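Local coordinates for protein trilobed Protease (Pyrococcus furiosus, PDB 2GOP) that probably hydrolyses peptide bonds as a protease, the part described being its beta-propeller domain with an open Velcro topology, at residues K82-I87 with I100-N105; G122-E127 with T153-D158. All coordinates share one frame; numbering follows the deposited sequence.

Interaction 1: K82-I87 with I100-N105; sequences KKVSEI and ILEAKN
The carbonyl oxygen I87 O accepts two backbone N-H groups, from I100 N at 2.8 Å and, more weakly, from L101 N at 3.3 Å. With I100 and L101 both facing I87, this is a classic beta bulge. Its side chains stay packed: I100 CG1, held between the backbone N and the carbonyl carbon (chi1 67°), meets I87 CG2 at 3.8 Å. I87 and L101 lie side by side and point the same way, close enough for their CB atoms to touch. Further along, S85 and A103 form an antiparallel hydrogen-bonded pair, in which S85 N reaches A103 O at 2.7 Å. The S85 hydroxyl donates to K104 O from above the carbonyl plane.

E86 and E102 are a non-hydrogen-bonded pair on the other face of the sheet, and E86 OE1 turns instead to W88 NE1. The side chains of K82 and E102 cross at about a right angle, and K82 NZ forms a salt bridge to E102 OE2 at 2.7 Å, on the syn lone pair. V84 CG2 packs against the same carboxylate chain, 3.8 Å from E102 CG, while E102 OE1 pairs with K99 and only weakly with R125. An alanine in place of this glutamate would probably leave the K82 and K99 ammonium groups without their shared acid and open a gap beside the V84 methyls. S85, I87, L101 and A103 line the opposite face, where I106, I120 and W155 touch them. This is the hairpin of the two last strands of a four-stranded antiparallel beta-propeller blade.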
ATOM      1  N   LYS A  82       3.390   2.315 -28.097  1.00 59.87           N
ATOM      2  CA  LYS A  82       3.901   0.961 -27.887  1.00 58.50           C
ATOM      3  C   LYS A  82       3.495   0.379 -26.536  1.00 56.69           C
ATOM      4  O   LYS A  82       3.619  -0.830 -26.325  1.00 54.62           O
ATOM      5  CB  LYS A  82       5.430   0.952 -27.963  1.00 59.61           C
ATOM      6  CG  LYS A  82       6.027   0.506 -29.288  1.00 59.84           C
ATOM      7  CD  LYS A  82       7.547   0.400 -29.154  1.00 59.82           C
ATOM      8  CE  LYS A  82       8.130  -0.737 -29.973  1.00 60.75           C
ATOM      9  NZ  LYS A  82       9.542  -1.006 -29.576  1.00 60.82           N
ATOM     10  N   LYS A  83       3.024   1.232 -25.626  1.00 55.97           N
ATOM     11  CA  LYS A  83       2.804   0.853 -24.228  1.00 56.81           C
ATOM     12  C   LYS A  83       4.090   0.273 -23.615  1.00 55.87           C
ATOM     13  O   LYS A  83       4.096  -0.824 -23.060  1.00 56.16           O
ATOM     14  CB  LYS A  83       1.640  -0.142 -24.083  1.00 57.85           C
ATOM     15  CG  LYS A  83       0.261   0.428 -24.357  1.00 58.92           C
ATOM     16  CD  LYS A  83      -0.816  -0.569 -23.927  1.00 59.07           C
ATOM     17  CE  LYS A  83      -2.224  -0.081 -24.247  1.00 60.29           C
ATOM     18  NZ  LYS A  83      -3.276  -1.000 -23.721  1.00 58.82           N
ATOM     19  N   VAL A  84       5.185   1.011 -23.750  1.00 54.27           N
ATOM     20  CA  VAL A  84       6.445   0.637 -23.114  1.00 53.35           C
ATOM     21  C   VAL A  84       7.085   1.857 -22.488  1.00 51.60           C
ATOM     22  O   VAL A  84       6.877   2.980 -22.950  1.00 52.49           O
ATOM     23  CB  VAL A  84       7.450   0.013 -24.102  1.00 53.78           C
ATOM     24  CG1 VAL A  84       6.959  -1.348 -24.572  1.00 55.50           C
ATOM     25  CG2 VAL A  84       7.706   0.947 -25.272  1.00 51.70           C
ATOM     26  N   SER A  85       7.851   1.618 -21.427  1.00 50.09           N
ATOM     27  CA  SER A  85       8.627   2.657 -20.766  1.00 50.12           C
ATOM     28  C   SER A  85      10.065   2.471 -21.178  1.00 48.11           C
ATOM     29  O   SER A  85      10.572   1.356 -21.167  1.00 50.14           O
ATOM     30  CB  SER A  85       8.527   2.523 -19.246  1.00 49.96           C
ATOM     31  OG  SER A  85       7.214   2.182 -18.863  1.00 48.12           O
ATOM     32  N   GLU A  86      10.733   3.562 -21.517  1.00 46.30           N
ATOM     33  CA  GLU A  86      12.094   3.472 -21.995  1.00 46.56           C
ATOM     34  C   GLU A  86      13.020   4.142 -21.013  1.00 43.51           C
ATOM     35  O   GLU A  86      12.697   5.204 -20.486  1.00 42.75           O
ATOM     36  CB  GLU A  86      12.224   4.163 -23.339  1.00 46.75           C
ATOM     37  CG  GLU A  86      11.198   3.723 -24.366  1.00 50.82           C
ATOM     38  CD  GLU A  86      11.079   4.725 -25.477  1.00 51.37           C
ATOM     39  OE1 GLU A  86      12.040   5.484 -25.688  1.00 50.60           O
ATOM     40  OE2 GLU A  86      10.020   4.770 -26.125  1.00 63.08           O
ATOM     41  N   ILE A  87      14.163   3.515 -20.768  1.00 41.71           N
ATOM     42  CA  ILE A  87      15.230   4.154 -20.019  1.00 41.79           C
ATOM     43  C   ILE A  87      16.215   4.780 -21.008  1.00 40.24           C
ATOM     44  O   ILE A  87      16.606   4.152 -21.994  1.00 37.84           O
ATOM     45  CB  ILE A  87      15.944   3.174 -19.077  1.00 40.12           C
ATOM     46  CG1 ILE A  87      14.951   2.596 -18.064  1.00 41.87           C
ATOM     47  CG2 ILE A  87      17.104   3.868 -18.359  1.00 43.09           C
ATOM     48  CD1 ILE A  87      14.146   3.633 -17.255  1.00 37.58           C
ATOM     49  N   ILE A 100      18.463   3.366 -23.877  1.00 41.61           N
ATOM     50  CA  ILE A 100      19.314   2.218 -23.545  1.00 42.71           C
ATOM     51  C   ILE A 100      18.545   0.938 -23.220  1.00 42.82           C
ATOM     52  O   ILE A 100      19.127  -0.144 -23.227  1.00 44.41           O
ATOM     53  CB  ILE A 100      20.286   2.535 -22.397  1.00 43.36           C
ATOM     54  CG1 ILE A 100      19.539   2.746 -21.071  1.00 42.00           C
ATOM     55  CG2 ILE A 100      21.128   3.731 -22.764  1.00 43.42           C
ATOM     56  CD1 ILE A 100      20.426   2.609 -19.819  1.00 42.62           C
ATOM     57  N   LEU A 101      17.247   1.053 -22.964  1.00 44.91           N
ATOM     58  CA  LEU A 101      16.445  -0.089 -22.555  1.00 45.96           C
ATOM     59  C   LEU A 101      14.964   0.171 -22.763  1.00 45.63           C
ATOM     60  O   LEU A 101      14.502   1.300 -22.666  1.00 47.08           O
ATOM     61  CB  LEU A 101      16.687  -0.392 -21.073  1.00 47.32           C
ATOM     62  CG  LEU A 101      15.954  -1.611 -20.505  1.00 47.68           C
ATOM     63  CD1 LEU A 101      16.812  -2.851 -20.710  1.00 48.46           C
ATOM     64  CD2 LEU A 101      15.616  -1.385 -19.049  1.00 47.05           C
ATOM     65  N   GLU A 102      14.237  -0.905 -23.031  1.00 47.56           N
ATOM     66  CA  GLU A 102      12.792  -0.896 -23.160  1.00 49.34           C
ATOM     67  C   GLU A 102      12.195  -1.904 -22.178  1.00 48.34           C
ATOM     68  O   GLU A 102      12.690  -3.030 -22.048  1.00 48.61           O
ATOM     69  CB  GLU A 102      12.409  -1.278 -24.592  1.00 51.26           C
ATOM     70  CG  GLU A 102      11.052  -0.778 -25.023  1.00 55.94           C
ATOM     71  CD  GLU A 102      10.799  -0.973 -26.506  1.00 56.92           C
ATOM     72  OE1 GLU A 102      11.772  -0.933 -27.291  1.00 65.52           O
ATOM     73  OE2 GLU A 102       9.623  -1.156 -26.887  1.00 62.83           O
ATOM     74  N   ALA A 103      11.137  -1.500 -21.486  1.00 46.31           N
ATOM     75  CA  ALA A 103      10.437  -2.394 -20.567  1.00 46.41           C
ATOM     76  C   ALA A 103       8.974  -2.000 -20.455  1.00 45.22           C
ATOM     77  O   ALA A 103       8.595  -0.899 -20.822  1.00 46.17           O
ATOM     78  CB  ALA A 103      11.096  -2.376 -19.197  1.00 43.67           C
ATOM     79  N   LYS A 104       8.164  -2.909 -19.932  1.00 47.82           N
ATOM     80  CA  LYS A 104       6.737  -2.672 -19.764  1.00 49.72           C
ATOM     81  C   LYS A 104       6.546  -1.580 -18.721  1.00 49.42           C
ATOM     82  O   LYS A 104       5.884  -0.577 -18.971  1.00 50.26           O
ATOM     83  CB  LYS A 104       6.042  -3.969 -19.331  1.00 51.35           C
ATOM     84  CG  LYS A 104       4.534  -3.997 -19.501  1.00 51.52           C
ATOM     85  CD  LYS A 104       3.978  -5.345 -19.018  1.00 55.29           C
ATOM     86  CE  LYS A 104       2.496  -5.545 -19.369  1.00 57.88           C
ATOM     87  NZ  LYS A 104       2.273  -6.125 -20.730  1.00 61.58           N
ATOM     88  N   ASN A 105       7.155  -1.784 -17.558  1.00 49.47           N
ATOM     89  CA  ASN A 105       7.054  -0.856 -16.445  1.00 47.27           C
ATOM     90  C   ASN A 105       8.401  -0.744 -15.720  1.00 45.49           C
ATOM     91  O   ASN A 105       9.160  -1.705 -15.661  1.00 44.92           O
ATOM     92  CB  ASN A 105       5.967  -1.350 -15.486  1.00 50.41           C
ATOM     93  CG  ASN A 105       5.597  -0.321 -14.434  1.00 55.04           C
ATOM     94  OD1 ASN A 105       5.783  -0.545 -13.236  1.00 63.24           O
ATOM     95  ND2 ASN A 105       5.071   0.818 -14.878  1.00 62.71           N
TER

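Interaction 2: G122-E127 with T153-D158; sequences GFKRRE and TFWIFD
G122 and T153 form an antiparallel hydrogen-bonded pair, each backbone donating to the other. The bond from T153 N to G122 O is 2.7 Å long and that from G122 N to T153 O 3.0 Å, both close to straight. Beside the pair lies the indole of W155, whose CZ3 comes within 3.8 Å of G122 N. G122 has no side chain on this face, and W155 CZ3 lies close to its CA as well, at 4.0 Å. T153 packs on the ring from its own strand: CG2, anti to the backbone N, lies over one face of the indole, 3.4 Å above its plane and offset toward the rim.

T153 OG1 is anti to the carbonyl carbon, beside the backbone N (chi1 -60°), and faces K124. There a water joins the two segments, accepting from K124 N at 2.8 Å and hydrogen-bonded to OG1 as well. The K124 chain runs obliquely past, with CD 3.9 Å from T153 OG1 and CG near W155 CZ2, and its ammonium ends in a salt bridge to E167.

Outward from here, W155 is backbone-bonded to I120 and packs on L101 and A103 of strand 96-103, a neighbouring blade. The preceding residue, F154, stacks on F168 of strand 163-171 and touches V185 of strand 182-188. The pair thus joins the two middle strands of a four-stranded blade, 117-123 and 151-158, between the blades that precede and follow it.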
ATOM      1  N   GLY A 122      12.300  -3.388 -12.872  1.00 38.15           N
ATOM      2  CA  GLY A 122      11.056  -3.247 -13.595  1.00 40.45           C
ATOM      3  C   GLY A 122      10.497  -4.560 -14.091  1.00 41.15           C
ATOM      4  O   GLY A 122      10.847  -5.635 -13.589  1.00 37.74           O
ATOM      5  N   PHE A 123       9.610  -4.458 -15.073  1.00 43.73           N
ATOM      6  CA  PHE A 123       8.879  -5.602 -15.591  1.00 48.04           C
ATOM      7  C   PHE A 123       9.079  -5.709 -17.086  1.00 49.86           C
ATOM      8  O   PHE A 123       8.877  -4.744 -17.829  1.00 49.45           O
ATOM      9  CB  PHE A 123       7.409  -5.473 -15.229  1.00 52.21           C
ATOM     10  CG  PHE A 123       7.170  -5.547 -13.756  1.00 54.83           C
ATOM     11  CD1 PHE A 123       7.251  -4.402 -12.968  1.00 59.18           C
ATOM     12  CD2 PHE A 123       6.931  -6.769 -13.143  1.00 57.78           C
ATOM     13  CE1 PHE A 123       7.064  -4.469 -11.602  1.00 56.65           C
ATOM     14  CE2 PHE A 123       6.733  -6.848 -11.777  1.00 55.47           C
ATOM     15  CZ  PHE A 123       6.794  -5.695 -11.005  1.00 58.30           C
ATOM     16  N   LYS A 124       9.492  -6.897 -17.510  1.00 52.27           N
ATOM     17  CA  LYS A 124      10.006  -7.119 -18.855  1.00 55.20           C
ATOM     18  C   LYS A 124       8.889  -6.978 -19.874  1.00 57.13           C
ATOM     19  O   LYS A 124       7.710  -7.186 -19.556  1.00 55.19           O
ATOM     20  CB  LYS A 124      10.623  -8.520 -18.950  1.00 56.19           C
ATOM     21  CG  LYS A 124      11.908  -8.616 -19.739  1.00 55.98           C
ATOM     22  CD  LYS A 124      12.589  -9.927 -19.420  1.00 56.71           C
ATOM     23  CE  LYS A 124      13.884 -10.095 -20.176  1.00 58.97           C
ATOM     24  NZ  LYS A 124      14.691 -11.198 -19.575  1.00 60.95           N
ATOM     25  N   ARG A 125       9.270  -6.629 -21.098  1.00 59.47           N
ATOM     26  CA  ARG A 125       8.314  -6.452 -22.183  1.00 61.40           C
ATOM     27  C   ARG A 125       8.308  -7.667 -23.118  1.00 62.72           C
ATOM     28  O   ARG A 125       9.347  -8.299 -23.344  1.00 62.02           O
ATOM     29  CB  ARG A 125       8.593  -5.144 -22.945  1.00 62.67           C
ATOM     30  CG  ARG A 125       9.872  -5.109 -23.797  1.00 64.09           C
ATOM     31  CD  ARG A 125       9.635  -5.592 -25.227  1.00 65.92           C
ATOM     32  NE  ARG A 125      10.494  -4.919 -26.203  1.00 66.47           N
ATOM     33  CZ  ARG A 125      11.787  -5.180 -26.398  1.00 67.78           C
ATOM     34  NH1 ARG A 125      12.417  -6.103 -25.677  1.00 68.29           N
ATOM     35  NH2 ARG A 125      12.460  -4.500 -27.322  1.00 67.44           N
ATOM     36  N   ARG A 126       7.121  -7.987 -23.632  1.00 63.57           N
ATOM     37  CA  ARG A 126       6.923  -9.086 -24.586  1.00 64.91           C
ATOM     38  C   ARG A 126       7.712  -8.894 -25.885  1.00 65.75           C
ATOM     39  O   ARG A 126       7.888  -7.767 -26.348  1.00 66.09           O
ATOM     40  CB  ARG A 126       5.430  -9.234 -24.928  1.00 64.84           C
ATOM     41  CG  ARG A 126       4.792  -7.972 -25.522  1.00 65.29           C
ATOM     42  CD  ARG A 126       3.429  -8.240 -26.137  1.00 66.05           C
ATOM     43  NE  ARG A 126       2.380  -8.381 -25.128  1.00 66.57           N
ATOM     44  CZ  ARG A 126       1.071  -8.381 -25.389  1.00 67.57           C
ATOM     45  NH1 ARG A 126       0.620  -8.242 -26.635  1.00 66.89           N
ATOM     46  NH2 ARG A 126       0.202  -8.515 -24.394  1.00 68.13           N
ATOM     47  N   GLU A 127       8.160 -10.005 -26.468  1.00 66.55           N
ATOM     48  CA  GLU A 127       8.887 -10.007 -27.745  1.00 66.65           C
ATOM     49  C   GLU A 127      10.241  -9.304 -27.627  1.00 66.70           C
ATOM     50  O   GLU A 127      11.200  -9.661 -28.313  1.00 66.28           O
ATOM     51  CB  GLU A 127       8.049  -9.367 -28.864  1.00 66.66           C
ATOM     52  CG  GLU A 127       6.607  -9.867 -28.939  1.00 67.21           C
ATOM     53  CD  GLU A 127       5.743  -9.034 -29.869  1.00 67.26           C
ATOM     54  OE1 GLU A 127       5.796  -9.263 -31.098  1.00 66.82           O
ATOM     55  OE2 GLU A 127       5.001  -8.160 -29.366  1.00 66.33           O
ATOM     56  N   THR A 153      12.262  -7.906 -12.957  1.00 40.48           N
ATOM     57  CA  THR A 153      13.570  -7.993 -13.603  1.00 39.06           C
ATOM     58  C   THR A 153      14.519  -6.890 -13.123  1.00 37.62           C
ATOM     59  O   THR A 153      14.139  -5.717 -13.009  1.00 38.32           O
ATOM     60  CB  THR A 153      13.440  -7.949 -15.140  1.00 39.73           C
ATOM     61  OG1 THR A 153      12.632  -9.046 -15.578  1.00 37.35           O
ATOM     62  CG2 THR A 153      14.796  -8.040 -15.803  1.00 38.97           C
ATOM     63  N   PHE A 154      15.745  -7.303 -12.828  1.00 37.77           N
ATOM     64  CA  PHE A 154      16.831  -6.418 -12.429  1.00 39.31           C
ATOM     65  C   PHE A 154      17.873  -6.360 -13.560  1.00 39.66           C
ATOM     66  O   PHE A 154      18.423  -7.392 -13.962  1.00 35.72           O
ATOM     67  CB  PHE A 154      17.498  -6.933 -11.147  1.00 38.23           C
ATOM     68  CG  PHE A 154      16.586  -6.952  -9.921  1.00 40.40           C
ATOM     69  CD1 PHE A 154      15.520  -7.837  -9.836  1.00 39.01           C
ATOM     70  CD2 PHE A 154      16.838  -6.113  -8.835  1.00 36.88           C
ATOM     71  CE1 PHE A 154      14.699  -7.870  -8.708  1.00 34.71           C
ATOM     72  CE2 PHE A 154      16.024  -6.144  -7.717  1.00 39.11           C
ATOM     73  CZ  PHE A 154      14.952  -7.041  -7.652  1.00 35.84           C
ATOM     74  N   TRP A 155      18.144  -5.157 -14.064  1.00 38.69           N
ATOM     75  CA  TRP A 155      19.191  -4.951 -15.056  1.00 39.57           C
ATOM     76  C   TRP A 155      20.304  -4.071 -14.489  1.00 41.19           C
ATOM     77  O   TRP A 155      20.033  -3.022 -13.892  1.00 43.28           O
ATOM     78  CB  TRP A 155      18.658  -4.224 -16.286  1.00 39.38           C
ATOM     79  CG  TRP A 155      17.597  -4.885 -17.091  1.00 36.59           C
ATOM     80  CD1 TRP A 155      17.778  -5.692 -18.159  1.00 38.80           C
ATOM     81  CD2 TRP A 155      16.175  -4.683 -16.974  1.00 38.74           C
ATOM     82  NE1 TRP A 155      16.557  -6.055 -18.693  1.00 38.75           N
ATOM     83  CE2 TRP A 155      15.562  -5.442 -17.980  1.00 35.59           C
ATOM     84  CE3 TRP A 155      15.364  -3.959 -16.088  1.00 38.37           C
ATOM     85  CZ2 TRP A 155      14.172  -5.501 -18.134  1.00 37.11           C
ATOM     86  CZ3 TRP A 155      13.994  -4.013 -16.245  1.00 37.67           C
ATOM     87  CH2 TRP A 155      13.410  -4.791 -17.253  1.00 37.55           C
ATOM     88  N   ILE A 156      21.551  -4.478 -14.697  1.00 40.13           N
ATOM     89  CA  ILE A 156      22.681  -3.583 -14.489  1.00 41.82           C
ATOM     90  C   ILE A 156      23.185  -3.173 -15.864  1.00 43.43           C
ATOM     91  O   ILE A 156      23.604  -4.015 -16.655  1.00 42.41           O
ATOM     92  CB  ILE A 156      23.807  -4.237 -13.677  1.00 42.13           C
ATOM     93  CG1 ILE A 156      23.282  -4.665 -12.301  1.00 42.06           C
ATOM     94  CG2 ILE A 156      24.970  -3.266 -13.483  1.00 39.74           C
ATOM     95  CD1 ILE A 156      24.373  -5.199 -11.379  1.00 43.65           C
ATOM     96  N   PHE A 157      23.089  -1.882 -16.153  1.00 45.38           N
ATOM     97  CA  PHE A 157      23.568  -1.335 -17.400  1.00 45.01           C
ATOM     98  C   PHE A 157      24.869  -0.575 -17.153  1.00 44.43           C
ATOM     99  O   PHE A 157      25.005   0.151 -16.167  1.00 40.96           O
ATOM    100  CB  PHE A 157      22.527  -0.398 -18.015  1.00 45.97           C
ATOM    101  CG  PHE A 157      22.840  -0.015 -19.428  1.00 47.49           C
ATOM    102  CD1 PHE A 157      22.409  -0.807 -20.485  1.00 47.13           C
ATOM    103  CD2 PHE A 157      23.599   1.115 -19.705  1.00 47.97           C
ATOM    104  CE1 PHE A 157      22.713  -0.465 -21.786  1.00 47.63           C
ATOM    105  CE2 PHE A 157      23.912   1.452 -21.016  1.00 45.55           C
ATOM    106  CZ  PHE A 157      23.467   0.666 -22.047  1.00 46.32           C
ATOM    107  N   ASP A 158      25.814  -0.750 -18.070  1.00 46.67           N
ATOM    108  CA  ASP A 158      27.131  -0.144 -17.981  1.00 46.23           C
ATOM    109  C   ASP A 158      27.242   0.919 -19.057  1.00 46.55           C
ATOM    110  O   ASP A 158      27.163   0.612 -20.242  1.00 42.55           O
ATOM    111  CB  ASP A 158      28.187  -1.233 -18.192  1.00 47.73           C
ATOM    112  CG  ASP A 158      29.610  -0.696 -18.205  1.00 49.09           C
ATOM    113  OD1 ASP A 158      29.831   0.481 -17.858  1.00 51.11           O
ATOM    114  OD2 ASP A 158      30.516  -1.471 -18.580  1.00 57.17           O
TER
HETATM  115  O   HOH W   1       9.964  -8.906 -15.623  1.00 56.48           O

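Overall arrangement
Following the chain, interaction 1 comes first and closes the short hairpin between strands 84-91 and 96-103. Interaction 2 opens after it has ended and closes the longer connection from strand 117-123 to strand 151-158, much of which is not modelled. The two loops therefore run in series, neither nested nor crossed, each inside its own blade. Their centres are about 9 Å apart: strand 96-103 passes through K104 into strand 105-111, the first strand of the next blade, which pairs with 117-123. K104 and N105 face F123 in a classic bulge, probably with backbone hydrogen bonds, and I100 packs on F157. This chain passage and the I100-F157 packing tie these successive blades of the seven-bladed propeller.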